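Local coordinates for protein P47 (Clostridium botulinum, PDB 6EKT) that may form part of a progenitor complex that protects botulinum neurotoxin in the host gut, and has a fold resembling tubular lipid-binding (TULIP) proteins, at residues N50-L54 with K65-W71; I111-F116 with E126-F131; N259-I264 with L287-G291; L323-T327 with V379-T384; I418-T422 with I432-A436. All coordinates share one frame; numbering follows the deposited sequence.

Interaction 1: N50-L54 with K65-W71; sequences NIQFL and KMVFDNW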
# COMPACT_ATOMS: atom_id res chain seq x y z
N ASN A 50 -15.40 -28.12 11.86
CA ASN A 50 -16.54 -28.46 12.74
C ASN A 50 -16.30 -28.04 14.19
O ASN A 50 -16.37 -28.87 15.11
CB ASN A 50 -16.90 -29.95 12.66
CG ASN A 50 -17.24 -30.37 11.25
OD1 ASN A 50 -18.39 -30.25 10.81
ND2 ASN A 50 -16.24 -30.87 10.53
N ILE A 51 -16.00 -26.76 14.36
CA ILE A 51 -15.58 -26.20 15.64
C ILE A 51 -16.68 -26.34 16.69
O ILE A 51 -17.81 -25.88 16.49
CB ILE A 51 -15.15 -24.72 15.50
CG1 ILE A 51 -14.08 -24.54 14.41
CG2 ILE A 51 -14.72 -24.14 16.85
CD1 ILE A 51 -12.71 -25.13 14.72
N GLN A 52 -16.32 -27.01 17.78
CA GLN A 52 -17.13 -26.99 19.00
C GLN A 52 -16.30 -26.65 20.23
O GLN A 52 -15.16 -27.11 20.37
CB GLN A 52 -17.96 -28.27 19.17
CG GLN A 52 -17.19 -29.56 19.45
CD GLN A 52 -18.10 -30.64 20.02
OE1 GLN A 52 -18.02 -30.97 21.21
NE2 GLN A 52 -18.98 -31.18 19.19
N PHE A 53 -16.87 -25.80 21.09
CA PHE A 53 -16.22 -25.38 22.33
C PHE A 53 -16.97 -26.03 23.50
O PHE A 53 -18.19 -25.86 23.63
CB PHE A 53 -16.26 -23.84 22.50
CG PHE A 53 -15.36 -23.05 21.57
CD1 PHE A 53 -14.45 -23.67 20.69
CD2 PHE A 53 -15.40 -21.65 21.60
CE1 PHE A 53 -13.63 -22.90 19.86
CE2 PHE A 53 -14.58 -20.88 20.77
CZ PHE A 53 -13.70 -21.50 19.90
N LEU A 54 -16.21 -26.77 24.32
CA LEU A 54 -16.68 -27.28 25.61
C LEU A 54 -15.91 -26.65 26.77
O LEU A 54 -14.70 -26.40 26.67
CB LEU A 54 -16.51 -28.81 25.70
CG LEU A 54 -17.08 -29.73 24.62
CD1 LEU A 54 -16.42 -31.12 24.67
CD2 LEU A 54 -18.58 -29.87 24.81
N LYS A 65 -21.60 -26.13 26.15
CA LYS A 65 -21.23 -26.73 24.88
C LYS A 65 -21.78 -25.85 23.76
O LYS A 65 -22.97 -25.50 23.79
CB LYS A 65 -21.83 -28.15 24.76
CG LYS A 65 -21.65 -28.80 23.39
CD LYS A 65 -22.13 -30.24 23.43
CE LYS A 65 -21.98 -30.89 22.07
NZ LYS A 65 -22.53 -32.27 22.17
N MET A 66 -20.91 -25.52 22.79
CA MET A 66 -21.28 -24.69 21.64
C MET A 66 -20.75 -25.28 20.35
O MET A 66 -19.53 -25.41 20.16
CB MET A 66 -20.76 -23.25 21.80
CG MET A 66 -21.41 -22.44 22.91
SD MET A 66 -20.79 -20.75 23.13
CE MET A 66 -19.14 -21.01 23.77
N VAL A 67 -21.66 -25.65 19.45
CA VAL A 67 -21.29 -26.04 18.09
C VAL A 67 -21.75 -24.91 17.15
O VAL A 67 -22.94 -24.57 17.11
CB VAL A 67 -21.90 -27.42 17.66
CG1 VAL A 67 -21.21 -27.95 16.41
CG2 VAL A 67 -21.80 -28.45 18.79
N PHE A 68 -20.79 -24.32 16.43
CA PHE A 68 -21.05 -23.12 15.64
C PHE A 68 -21.59 -23.36 14.24
O PHE A 68 -21.12 -24.25 13.51
CB PHE A 68 -19.79 -22.23 15.57
CG PHE A 68 -19.30 -21.77 16.92
CD1 PHE A 68 -19.97 -20.77 17.62
CD2 PHE A 68 -18.15 -22.33 17.48
CE1 PHE A 68 -19.51 -20.34 18.86
CE2 PHE A 68 -17.69 -21.91 18.72
CZ PHE A 68 -18.37 -20.91 19.41
N ASP A 69 -22.58 -22.56 13.88
CA ASP A 69 -23.08 -22.43 12.51
C ASP A 69 -21.98 -21.87 11.59
O ASP A 69 -21.67 -22.45 10.55
CB ASP A 69 -24.30 -21.50 12.52
CG ASP A 69 -25.40 -21.95 11.58
OD1 ASP A 69 -25.27 -21.74 10.36
OD2 ASP A 69 -26.41 -22.50 12.08
N ASN A 70 -21.39 -20.75 12.03
CA ASN A 70 -20.45 -19.95 11.26
C ASN A 70 -19.83 -18.91 12.20
O ASN A 70 -20.32 -18.74 13.31
CB ASN A 70 -21.18 -19.22 10.13
CG ASN A 70 -20.24 -18.62 9.12
OD1 ASN A 70 -19.05 -18.94 9.12
ND2 ASN A 70 -20.74 -17.74 8.27
N TRP A 71 -18.74 -18.27 11.77
CA TRP A 71 -18.29 -17.00 12.37
C TRP A 71 -18.25 -16.01 11.21
O TRP A 71 -17.77 -16.36 10.13
CB TRP A 71 -16.90 -17.09 13.00
CG TRP A 71 -16.78 -17.80 14.32
CD1 TRP A 71 -17.69 -18.66 14.90
CD2 TRP A 71 -15.65 -17.76 15.20
NE1 TRP A 71 -17.21 -19.12 16.10
CE2 TRP A 71 -15.95 -18.61 16.30
CE3 TRP A 71 -14.42 -17.10 15.16
CZ2 TRP A 71 -15.07 -18.79 17.37
CZ3 TRP A 71 -13.53 -17.29 16.22
CH2 TRP A 71 -13.86 -18.12 17.32
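Phe53 and Phe68 meet edge to face: the CE2 edge of Phe68 points at one face of the Phe53 ring, the ring planes 85° apart and the centroids separated by 5.1 Å. Phe68 CE2 is displaced toward the rim of the Phe53 ring and comes within 3.7 Å of Phe53 CD2. Pairing across the strands puts Phe53 and Met66 on one face, and the Phe53 torsion, with CG beside the backbone N (chi1 -71°), sets how the ring lies there. Met66 CE reaches the Phe53 side near the ring plane, 4.2 Å from Phe53 CB. Trp71 crosses Phe53 at roughly a right angle through its CZ2 atom, and Ile51 adds its CG2 branch against Phe68 CD2.

Phe53, Met66 and Phe68 hang from an antiparallel hairpin, strands 52-57 and 62-68, with Ile51 and Trp71 flanking the strands; the directions of 52-54 and 65-68 are 171° apart. Phe53 and Met66 form a hydrogen-bonded pair: Phe53 N gives to Met66 O at 2.8 Å, and Met66 N returns a bond to Phe53 O at 2.9 Å. A weak bond from Phe68 N to Ile51 O follows.

On the opposite face Leu54 runs alongside Lys65, Leu54 CD2 lying 3.5 Å from Lys65 CG, and Gln52 alongside Val67, while Gln52 slants across Lys65. The aromatic face meets helix 152-168, where Phe166 makes another edge-to-face pair with Phe53 and Leu162 touches Met66.

Interaction 2: I111-F116 with E126-F131; sequences IKLDFF and ELKFNF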
# COMPACT_ATOMS: atom_id res chain seq x y z
N ILE A 111 -13.26 -9.41 18.94
CA ILE A 111 -12.04 -10.14 19.30
C ILE A 111 -10.86 -9.40 18.69
O ILE A 111 -10.90 -9.03 17.52
CB ILE A 111 -12.07 -11.63 18.86
CG1 ILE A 111 -13.33 -12.35 19.43
CG2 ILE A 111 -10.79 -12.34 19.30
CD1 ILE A 111 -13.46 -13.83 19.11
N LYS A 112 -9.83 -9.21 19.51
CA LYS A 112 -8.60 -8.55 19.08
C LYS A 112 -7.85 -9.41 18.06
O LYS A 112 -7.89 -10.64 18.13
CB LYS A 112 -7.71 -8.30 20.30
CG LYS A 112 -6.55 -7.35 20.03
CD LYS A 112 -5.71 -7.08 21.26
CE LYS A 112 -6.38 -6.13 22.25
NZ LYS A 112 -6.60 -4.79 21.66
N LEU A 113 -7.21 -8.74 17.09
CA LEU A 113 -6.23 -9.39 16.22
C LEU A 113 -4.85 -8.94 16.66
O LEU A 113 -4.67 -7.80 17.10
CB LEU A 113 -6.46 -9.06 14.74
CG LEU A 113 -7.86 -9.27 14.10
CD1 LEU A 113 -7.82 -9.17 12.59
CD2 LEU A 113 -8.50 -10.60 14.47
N ASP A 114 -3.88 -9.85 16.61
CA ASP A 114 -2.49 -9.48 16.81
C ASP A 114 -1.61 -10.23 15.81
O ASP A 114 -2.05 -11.22 15.22
CB ASP A 114 -2.05 -9.77 18.25
CG ASP A 114 -2.31 -8.59 19.18
OD1 ASP A 114 -1.82 -7.47 18.88
OD2 ASP A 114 -3.02 -8.78 20.19
N PHE A 115 -0.40 -9.73 15.63
CA PHE A 115 0.60 -10.42 14.80
C PHE A 115 1.37 -11.39 15.68
O PHE A 115 1.86 -11.01 16.74
CB PHE A 115 1.52 -9.41 14.12
CG PHE A 115 0.82 -8.57 13.09
CD1 PHE A 115 0.20 -7.36 13.45
CD2 PHE A 115 0.78 -8.97 11.76
CE1 PHE A 115 -0.45 -6.58 12.50
CE2 PHE A 115 0.13 -8.19 10.81
CZ PHE A 115 -0.48 -7.01 11.18
N PHE A 116 1.43 -12.66 15.27
CA PHE A 116 2.07 -13.72 16.05
C PHE A 116 3.35 -14.23 15.41
O PHE A 116 3.46 -14.26 14.18
CB PHE A 116 1.09 -14.87 16.31
CG PHE A 116 0.02 -14.51 17.29
CD1 PHE A 116 -1.18 -13.92 16.86
CD2 PHE A 116 0.22 -14.70 18.66
CE1 PHE A 116 -2.16 -13.54 17.77
CE2 PHE A 116 -0.77 -14.34 19.58
CZ PHE A 116 -1.95 -13.77 19.13
N GLU A 126 2.03 -13.81 11.47
CA GLU A 126 0.65 -14.10 11.07
C GLU A 126 -0.34 -13.28 11.88
O GLU A 126 -0.25 -13.22 13.10
CB GLU A 126 0.36 -15.58 11.23
CG GLU A 126 1.18 -16.45 10.28
CD GLU A 126 1.09 -17.93 10.61
OE1 GLU A 126 0.83 -18.29 11.78
OE2 GLU A 126 1.29 -18.73 9.67
N LEU A 127 -1.27 -12.63 11.18
CA LEU A 127 -2.36 -11.88 11.80
C LEU A 127 -3.46 -12.88 12.10
O LEU A 127 -4.00 -13.52 11.19
CB LEU A 127 -2.84 -10.74 10.89
CG LEU A 127 -3.96 -9.80 11.36
CD1 LEU A 127 -3.53 -8.96 12.55
CD2 LEU A 127 -4.41 -8.92 10.19
N LYS A 128 -3.73 -13.05 13.39
CA LYS A 128 -4.68 -14.03 13.90
C LYS A 128 -5.51 -13.41 15.04
O LYS A 128 -5.10 -12.41 15.65
CB LYS A 128 -3.95 -15.26 14.48
CG LYS A 128 -3.14 -16.10 13.51
CD LYS A 128 -2.84 -17.46 14.12
CE LYS A 128 -1.58 -17.44 14.98
NZ LYS A 128 -1.23 -18.83 15.39
N PHE A 129 -6.66 -14.03 15.32
CA PHE A 129 -7.40 -13.76 16.56
C PHE A 129 -6.50 -13.89 17.79
O PHE A 129 -5.70 -14.83 17.89
CB PHE A 129 -8.55 -14.74 16.73
CG PHE A 129 -9.76 -14.43 15.89
CD1 PHE A 129 -10.44 -13.22 16.01
CD2 PHE A 129 -10.24 -15.38 14.99
CE1 PHE A 129 -11.57 -12.95 15.25
CE2 PHE A 129 -11.38 -15.12 14.23
CZ PHE A 129 -12.05 -13.91 14.37
N ASN A 130 -6.67 -12.96 18.73
CA ASN A 130 -6.05 -13.07 20.03
C ASN A 130 -7.14 -13.03 21.10
O ASN A 130 -7.77 -11.99 21.32
CB ASN A 130 -5.04 -11.93 20.25
CG ASN A 130 -4.23 -12.10 21.52
OD1 ASN A 130 -4.43 -13.05 22.29
ND2 ASN A 130 -3.34 -11.16 21.76
N PHE A 131 -7.36 -14.18 21.73
CA PHE A 131 -8.42 -14.36 22.72
C PHE A 131 -8.02 -13.78 24.08
O PHE A 131 -8.88 -13.61 24.95
CB PHE A 131 -8.76 -15.85 22.87
CG PHE A 131 -9.60 -16.44 21.75
CD1 PHE A 131 -9.79 -15.78 20.53
CD2 PHE A 131 -10.17 -17.70 21.91
CE1 PHE A 131 -10.53 -16.37 19.50
CE2 PHE A 131 -10.91 -18.30 20.89
CZ PHE A 131 -11.09 -17.63 19.68
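Phe116 and Asn130, the two residues with most surface buried here, meet at the rim of the aromatic ring: Phe116 CZ lies 3.7 Å from Asn130 CG, with ring and amide planes 76° apart. Lys128 O also lies near the plane of the ring, at its edge, while the aliphatic part of Lys128 passes the Phe116 side chain at about a right angle. With its CG anti to the backbone N, the Asn130 amide reaches across to Asp114: Asn130 ND2 donates to Asp114 OD2 at 2.9 Å, with 169° at the hydrogen. The acceptor lies almost in the amide plane and is approached on its anti side, 22° out of the carboxylate plane. Asn130 OD1 accepts from Gly132 N, giving both ends of the amide a partner.

Leu127, next in buried area, works on the other face of the hairpin formed by strands 108-118 and 124-141. Its CD1 methyl sits over the centre of the Phe115 ring, 3.9 Å from the centroid, a CH-pi contact, and also touches Leu113 CB at 3.7 Å. Farther along, Ile111 CG2 presses on Phe129 CD1.

Backbone bonds between Asp114 and Lys128, and between Phe116 and Glu126, fix the antiparallel register. The chemistry thus divides by face: Leu113 and the Phe115 ring pack around Leu127, whereas on the opposite face the bonds to Asp114 OD2 and from Gly132 N together fix the Asn130 amide in rotation.

Interaction 3: N259-I264 with L287-G291; sequences NMGSNI and LNWYG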
# COMPACT_ATOMS: atom_id res chain seq x y z
N ASN A 259 15.45 6.74 -21.27
CA ASN A 259 15.58 7.29 -22.63
C ASN A 259 16.65 8.38 -22.74
O ASN A 259 16.70 9.11 -23.74
CB ASN A 259 14.22 7.80 -23.15
CG ASN A 259 13.15 6.72 -23.18
OD1 ASN A 259 12.08 6.88 -22.60
ND2 ASN A 259 13.43 5.62 -23.83
N MET A 260 17.55 8.44 -21.76
CA MET A 260 18.56 9.50 -21.70
C MET A 260 19.95 9.09 -22.16
O MET A 260 20.88 9.90 -22.07
CB MET A 260 18.64 10.07 -20.29
CG MET A 260 17.33 10.71 -19.85
SD MET A 260 17.55 11.54 -18.27
CE MET A 260 16.01 12.43 -18.21
N GLY A 261 20.10 7.85 -22.64
CA GLY A 261 21.37 7.34 -23.16
C GLY A 261 22.29 6.75 -22.10
O GLY A 261 22.00 6.83 -20.89
N SER A 262 23.40 6.18 -22.56
CA SER A 262 24.28 5.34 -21.73
C SER A 262 25.02 6.08 -20.61
O SER A 262 25.42 5.46 -19.62
CB SER A 262 25.27 4.54 -22.59
OG SER A 262 26.11 5.38 -23.35
N ASN A 263 25.19 7.40 -20.75
CA ASN A 263 25.93 8.20 -19.77
C ASN A 263 25.08 8.81 -18.65
O ASN A 263 25.61 9.37 -17.71
CB ASN A 263 26.79 9.25 -20.49
CG ASN A 263 27.95 8.62 -21.23
OD1 ASN A 263 28.63 7.76 -20.69
ND2 ASN A 263 28.19 9.06 -22.45
N ILE A 264 23.76 8.67 -18.75
CA ILE A 264 22.84 9.15 -17.73
C ILE A 264 22.04 7.97 -17.15
O ILE A 264 21.23 7.34 -17.85
CB ILE A 264 21.90 10.25 -18.27
CG1 ILE A 264 22.72 11.44 -18.81
CG2 ILE A 264 20.93 10.72 -17.17
CD1 ILE A 264 21.92 12.36 -19.72
N LEU A 287 24.58 15.89 -16.36
CA LEU A 287 23.98 14.86 -17.15
C LEU A 287 24.46 15.03 -18.57
O LEU A 287 24.17 16.03 -19.22
CB LEU A 287 22.45 14.95 -17.05
CG LEU A 287 21.85 15.06 -15.63
CD1 LEU A 287 20.33 15.11 -15.77
CD2 LEU A 287 22.26 13.89 -14.75
N ASN A 288 25.23 14.04 -19.02
CA ASN A 288 25.87 14.07 -20.34
C ASN A 288 24.95 13.39 -21.34
O ASN A 288 24.92 12.15 -21.42
CB ASN A 288 27.20 13.32 -20.27
CG ASN A 288 28.22 14.04 -19.44
OD1 ASN A 288 28.70 15.09 -19.82
ND2 ASN A 288 28.55 13.47 -18.27
N TRP A 289 24.17 14.19 -22.07
CA TRP A 289 23.25 13.69 -23.10
C TRP A 289 24.00 12.89 -24.18
O TRP A 289 25.21 13.08 -24.37
CB TRP A 289 22.48 14.85 -23.75
CG TRP A 289 21.14 14.45 -24.26
CD1 TRP A 289 20.76 14.32 -25.56
CD2 TRP A 289 19.99 14.10 -23.47
NE1 TRP A 289 19.44 13.90 -25.63
CE2 TRP A 289 18.95 13.78 -24.36
CE3 TRP A 289 19.75 14.04 -22.08
CZ2 TRP A 289 17.67 13.40 -23.92
CZ3 TRP A 289 18.48 13.66 -21.63
CH2 TRP A 289 17.45 13.34 -22.56
N TYR A 290 23.28 11.99 -24.86
CA TYR A 290 23.85 11.29 -26.01
C TYR A 290 24.08 12.25 -27.19
O TYR A 290 23.52 13.34 -27.25
CB TYR A 290 23.00 10.09 -26.42
CG TYR A 290 21.53 10.37 -26.66
CD1 TYR A 290 21.06 10.73 -27.93
CD2 TYR A 290 20.60 10.25 -25.62
CE1 TYR A 290 19.70 10.97 -28.15
CE2 TYR A 290 19.25 10.50 -25.84
CZ TYR A 290 18.80 10.85 -27.10
OH TYR A 290 17.45 11.08 -27.29
N GLY A 291 24.94 11.83 -28.11
CA GLY A 291 25.28 12.65 -29.27
C GLY A 291 24.08 12.79 -30.18
O GLY A 291 23.41 11.81 -30.48
O HOH W 1 15.93 9.04 -26.28
O HOH W 2 23.67 9.70 -22.13
O HOH W 3 26.05 12.01 -17.09
O HOH W 4 27.43 11.54 -24.27
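Four waters carry the polar bridging between Asn259-Ile264 and Leu287-Gly291, which share no direct hydrogen bond. One water donates to both Met260 O and Asn288 O, the latter at 2.8 Å, and accepts from Asn263 N, so three backbone groups grip it. Another joins Asn259 O to Tyr290 OH, 2.7 Å from each. A third donates to Asn263 O and accepts from Asn288 N, and a fourth links Asn263 ND2 with Trp289 O.

Met260 crosses Trp289 at about a right angle, its CG 3.6 Å from Trp289 CZ3, while SD makes an oblique Met-aromatic contact, 5.3 Å from the centroid of the six-membered ring. Ile264 CD1 reaches Trp289 CE3 at 3.6 Å and also touches Leu287 CB. Tyr290, with chi1 at 53°, turns the CD2 edge of its ring to the carbonyl of Met260. A type I turn from Gly261 to Ile264, closed weakly by Ile264 N to Gly261 O, brings Asn263 and Ile264 to face Asn288.

This turn lies between helix 244-252 and strand 269-273 and packs at the end of strand 279-288. Helix 374-394 lies against Trp289 and Tyr290, with Ser390 OG bonded to Trp289 NE1, and Phe306 of strand 297-311 touches Met260.

Interaction 4: L323-T327 with V379-T384; sequences LVRLT and VLSSVT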
# COMPACT_ATOMS: atom_id res chain seq x y z
N LEU A 323 23.06 23.40 -21.22
CA LEU A 323 23.72 24.16 -22.28
C LEU A 323 24.15 23.18 -23.36
O LEU A 323 24.25 21.97 -23.11
CB LEU A 323 24.94 24.94 -21.73
CG LEU A 323 26.02 24.18 -20.99
CD1 LEU A 323 27.03 23.56 -21.97
CD2 LEU A 323 26.72 25.14 -20.04
N VAL A 324 24.42 23.71 -24.55
CA VAL A 324 24.97 22.90 -25.64
C VAL A 324 25.95 23.78 -26.42
O VAL A 324 25.62 24.91 -26.79
CB VAL A 324 23.87 22.25 -26.55
CG1 VAL A 324 22.98 23.30 -27.22
CG2 VAL A 324 24.48 21.27 -27.55
N ARG A 325 27.16 23.26 -26.62
CA ARG A 325 28.23 24.01 -27.30
C ARG A 325 28.37 23.49 -28.72
O ARG A 325 28.10 22.30 -28.98
CB ARG A 325 29.55 23.87 -26.55
CG ARG A 325 29.44 24.12 -25.05
CD ARG A 325 30.79 24.09 -24.34
NE ARG A 325 30.63 24.78 -23.06
CZ ARG A 325 30.77 26.10 -22.89
NH1 ARG A 325 31.12 26.91 -23.91
NH2 ARG A 325 30.55 26.62 -21.70
N LEU A 326 28.80 24.35 -29.65
CA LEU A 326 29.08 23.86 -31.01
C LEU A 326 30.35 23.02 -31.08
O LEU A 326 31.45 23.48 -30.73
CB LEU A 326 29.13 24.99 -32.04
CG LEU A 326 27.86 25.85 -32.17
CD1 LEU A 326 28.02 26.74 -33.40
CD2 LEU A 326 26.61 25.00 -32.31
N THR A 327 30.18 21.78 -31.54
CA THR A 327 31.30 20.88 -31.84
C THR A 327 32.24 21.55 -32.84
O THR A 327 31.82 22.00 -33.92
CB THR A 327 30.76 19.55 -32.35
OG1 THR A 327 29.92 19.00 -31.33
CG2 THR A 327 31.89 18.55 -32.70
N VAL A 379 23.71 27.83 -37.31
CA VAL A 379 24.14 26.51 -36.81
C VAL A 379 23.64 26.35 -35.36
O VAL A 379 23.02 25.33 -35.02
CB VAL A 379 25.67 26.32 -36.89
CG1 VAL A 379 26.11 24.97 -36.32
CG2 VAL A 379 26.14 26.44 -38.35
N LEU A 380 23.91 27.35 -34.52
CA LEU A 380 23.48 27.31 -33.12
C LEU A 380 21.96 27.24 -32.98
O LEU A 380 21.45 26.53 -32.09
CB LEU A 380 24.03 28.52 -32.35
CG LEU A 380 23.85 28.50 -30.83
CD1 LEU A 380 24.47 27.26 -30.18
CD2 LEU A 380 24.42 29.82 -30.27
N SER A 381 21.24 27.97 -33.83
CA SER A 381 19.78 27.95 -33.79
C SER A 381 19.27 26.50 -33.93
O SER A 381 18.45 26.01 -33.12
CB SER A 381 19.24 28.84 -34.93
OG SER A 381 17.84 28.75 -35.02
N SER A 382 19.79 25.80 -34.93
CA SER A 382 19.39 24.40 -35.18
C SER A 382 19.81 23.47 -34.05
O SER A 382 19.00 22.65 -33.59
CB SER A 382 19.95 23.91 -36.53
OG SER A 382 19.20 24.53 -37.59
N VAL A 383 21.05 23.60 -33.58
CA VAL A 383 21.56 22.73 -32.53
C VAL A 383 20.73 22.90 -31.26
O VAL A 383 20.40 21.91 -30.58
CB VAL A 383 23.09 22.96 -32.26
CG1 VAL A 383 23.57 22.19 -31.01
CG2 VAL A 383 23.91 22.50 -33.45
N THR A 384 20.37 24.15 -30.94
CA THR A 384 19.61 24.46 -29.71
C THR A 384 18.21 23.86 -29.79
O THR A 384 17.76 23.21 -28.84
CB THR A 384 19.58 25.98 -29.47
OG1 THR A 384 20.93 26.47 -29.41
CG2 THR A 384 18.86 26.31 -28.14
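Leu326 projects from its strand into a hollow on the helix bounded by Val379, Leu380 and Val383. CD1 of Leu326 meets Val379 CG1 at 3.9 Å. The other branch, Leu326 CD2, goes between Leu380 CD1, 3.8 Å away, and Val383 CG2, 3.9 Å away. Leu326 and Leu380 cross at about a right angle, whereas the two valines are met at a slant. Leu380 CG lies anti to the backbone N (chi1 -171°), a torsion that carries CD1 to the strand.

One helical turn on from Val379, Val383 is the helix's own bump. Its CG1 branch fits against Val324, 3.7 Å from Val324 CG2, while CG2 serves Leu326, so the two branches divide the strand between them. Thr384 flanks Val324 more loosely. Its hydroxyl OG1 donates back to Leu380 O at 2.7 Å, on the opposite face of that carbonyl from Thr384 N, and it also bonds Ser334.

Alternate strand residues Val324 and Leu326 thus face the helix; the axes of 323-326 and 379-384 approach to 9.1 Å, their directions 141° apart. Such apolar helix-on-sheet packing, with helix 374-394 lying against the antiparallel sheet, is consistent with the TULIP-like build of a sheet wrapped around a long helix.

Interaction 5: I418-T422 with I432-A436; sequences ISQVT and IQGNA
Two backbone hydrogen bonds pair Ile418-Thr422 with Ile432-Ala436. Asn435 N donates to Gln420 O at 2.9 Å. Thr422 N gives to Gln433 O at 2.8 Å with 160° at the hydrogen. Between these bonds Val421 and Gly434 form an antiparallel non-hydrogen-bonded pair whose CA atoms are 4.1 Å apart. A CA-H...O contact from Val421 CA also ends on Gln433 O.

Close packing against backbone is the second kind of contact. At Gly434 the chains come near enough for Gln420 O to lie 3.2 Å from Gly434 CA; a glycine, with no side chain, fits this approach. Ile418 presses CB to within 3.2 Å of Asn435 O, and its CG2 branch stays near the same oxygen.

Side chains meet at two places. Val421 CG2 and Ile432 CG2 meet at 4.0 Å as their side chains pass at a slant. Thr422 crosses Asn435 at about a right angle, its CG2 methyl 3.7 Å from Asn435 ND2. That methyl is anti to the carbonyl carbon of Thr422, while OG1 occupies the position between backbone N and carbonyl carbon (chi1 51°), beside Gln433 O.

The contact lies at the open end of the hairpin of strands 421-426 and 430-434. Strand 421-426 is an outer strand of its antiparallel sheet, and strand 430-434 pairs on its other edge with strand 238-242. Helix 403-409 covers Val421 and Ile432 through Val404 and Phe403.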
# COMPACT_ATOMS: atom_id res chain seq x y z
N ILE A 418 -2.67 -13.35 -5.13
CA ILE A 418 -3.63 -12.93 -6.16
C ILE A 418 -3.02 -13.10 -7.56
O ILE A 418 -1.79 -13.26 -7.69
CB ILE A 418 -4.16 -11.48 -5.91
CG1 ILE A 418 -3.13 -10.42 -6.30
CG2 ILE A 418 -4.65 -11.29 -4.48
CD1 ILE A 418 -3.50 -9.64 -7.55
N SER A 419 -3.85 -13.07 -8.60
CA SER A 419 -3.33 -13.19 -9.97
C SER A 419 -3.67 -12.00 -10.87
O SER A 419 -2.99 -11.76 -11.86
CB SER A 419 -3.80 -14.50 -10.60
OG SER A 419 -5.19 -14.47 -10.79
N GLN A 420 -4.73 -11.27 -10.52
CA GLN A 420 -5.23 -10.20 -11.37
C GLN A 420 -5.23 -8.82 -10.69
O GLN A 420 -5.96 -8.57 -9.73
CB GLN A 420 -6.62 -10.55 -11.92
CG GLN A 420 -7.09 -9.62 -13.03
CD GLN A 420 -8.15 -10.23 -13.93
OE1 GLN A 420 -8.58 -11.37 -13.74
NE2 GLN A 420 -8.56 -9.47 -14.94
N VAL A 421 -4.38 -7.94 -11.22
CA VAL A 421 -4.41 -6.52 -10.89
C VAL A 421 -5.52 -5.91 -11.73
O VAL A 421 -5.62 -6.18 -12.93
CB VAL A 421 -3.05 -5.85 -11.21
CG1 VAL A 421 -3.17 -4.33 -11.26
CG2 VAL A 421 -2.00 -6.25 -10.19
N THR A 422 -6.35 -5.09 -11.10
CA THR A 422 -7.50 -4.48 -11.77
C THR A 422 -7.31 -2.99 -12.08
O THR A 422 -7.80 -2.51 -13.09
CB THR A 422 -8.79 -4.64 -10.93
OG1 THR A 422 -8.53 -4.21 -9.59
CG2 THR A 422 -9.24 -6.10 -10.91
N ILE A 432 -2.16 0.18 -6.06
CA ILE A 432 -2.35 -1.01 -6.88
C ILE A 432 -3.55 -1.76 -6.28
O ILE A 432 -3.56 -2.02 -5.08
CB ILE A 432 -1.09 -1.91 -6.88
CG1 ILE A 432 0.10 -1.17 -7.52
CG2 ILE A 432 -1.35 -3.24 -7.58
CD1 ILE A 432 1.47 -1.78 -7.23
N GLN A 433 -4.55 -2.09 -7.10
CA GLN A 433 -5.73 -2.82 -6.62
C GLN A 433 -5.91 -4.07 -7.46
O GLN A 433 -5.54 -4.08 -8.66
CB GLN A 433 -6.99 -1.95 -6.69
CG GLN A 433 -6.99 -0.72 -5.79
CD GLN A 433 -7.90 0.39 -6.30
OE1 GLN A 433 -8.16 0.48 -7.50
NE2 GLN A 433 -8.39 1.24 -5.40
N GLY A 434 -6.45 -5.11 -6.84
CA GLY A 434 -6.66 -6.40 -7.51
C GLY A 434 -7.85 -7.23 -7.02
O GLY A 434 -8.54 -6.86 -6.05
N ASN A 435 -8.08 -8.34 -7.72
CA ASN A 435 -9.05 -9.34 -7.29
C ASN A 435 -8.40 -10.34 -6.38
O ASN A 435 -7.23 -10.69 -6.56
CB ASN A 435 -9.68 -10.05 -8.50
CG ASN A 435 -10.66 -9.17 -9.25
OD1 ASN A 435 -11.30 -8.28 -8.66
ND2 ASN A 435 -10.81 -9.42 -10.56
N ALA A 436 -9.16 -10.76 -5.38
CA ALA A 436 -8.79 -11.85 -4.49
C ALA A 436 -9.21 -13.18 -5.12
O ALA A 436 -8.61 -14.21 -4.82
CB ALA A 436 -9.46 -11.67 -3.15

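From the N terminus the five contacts close in series; none nests within or crosses another. Interaction 1 closes a short hairpin packed on helix 152-168, and interaction 2 closes another in the neighbouring sheet. These two touch: Trp71 CZ3 lies 3.6 Å from Phe129 CE2, joining their aromatic side chains. Interaction 3 spans a 22-residue gap and ties a loop to strand 279-288. Interaction 4 closes the longest loop, bringing helix 374-394 onto strand 315-326; its centre is about 17 Å from that of interaction 3, and both reach one sheet. They lie across the chain's centre from interactions 1 and 2. Interaction 5 closes the C-terminal hairpin, with its centre about 13 Å from the centre of the chain.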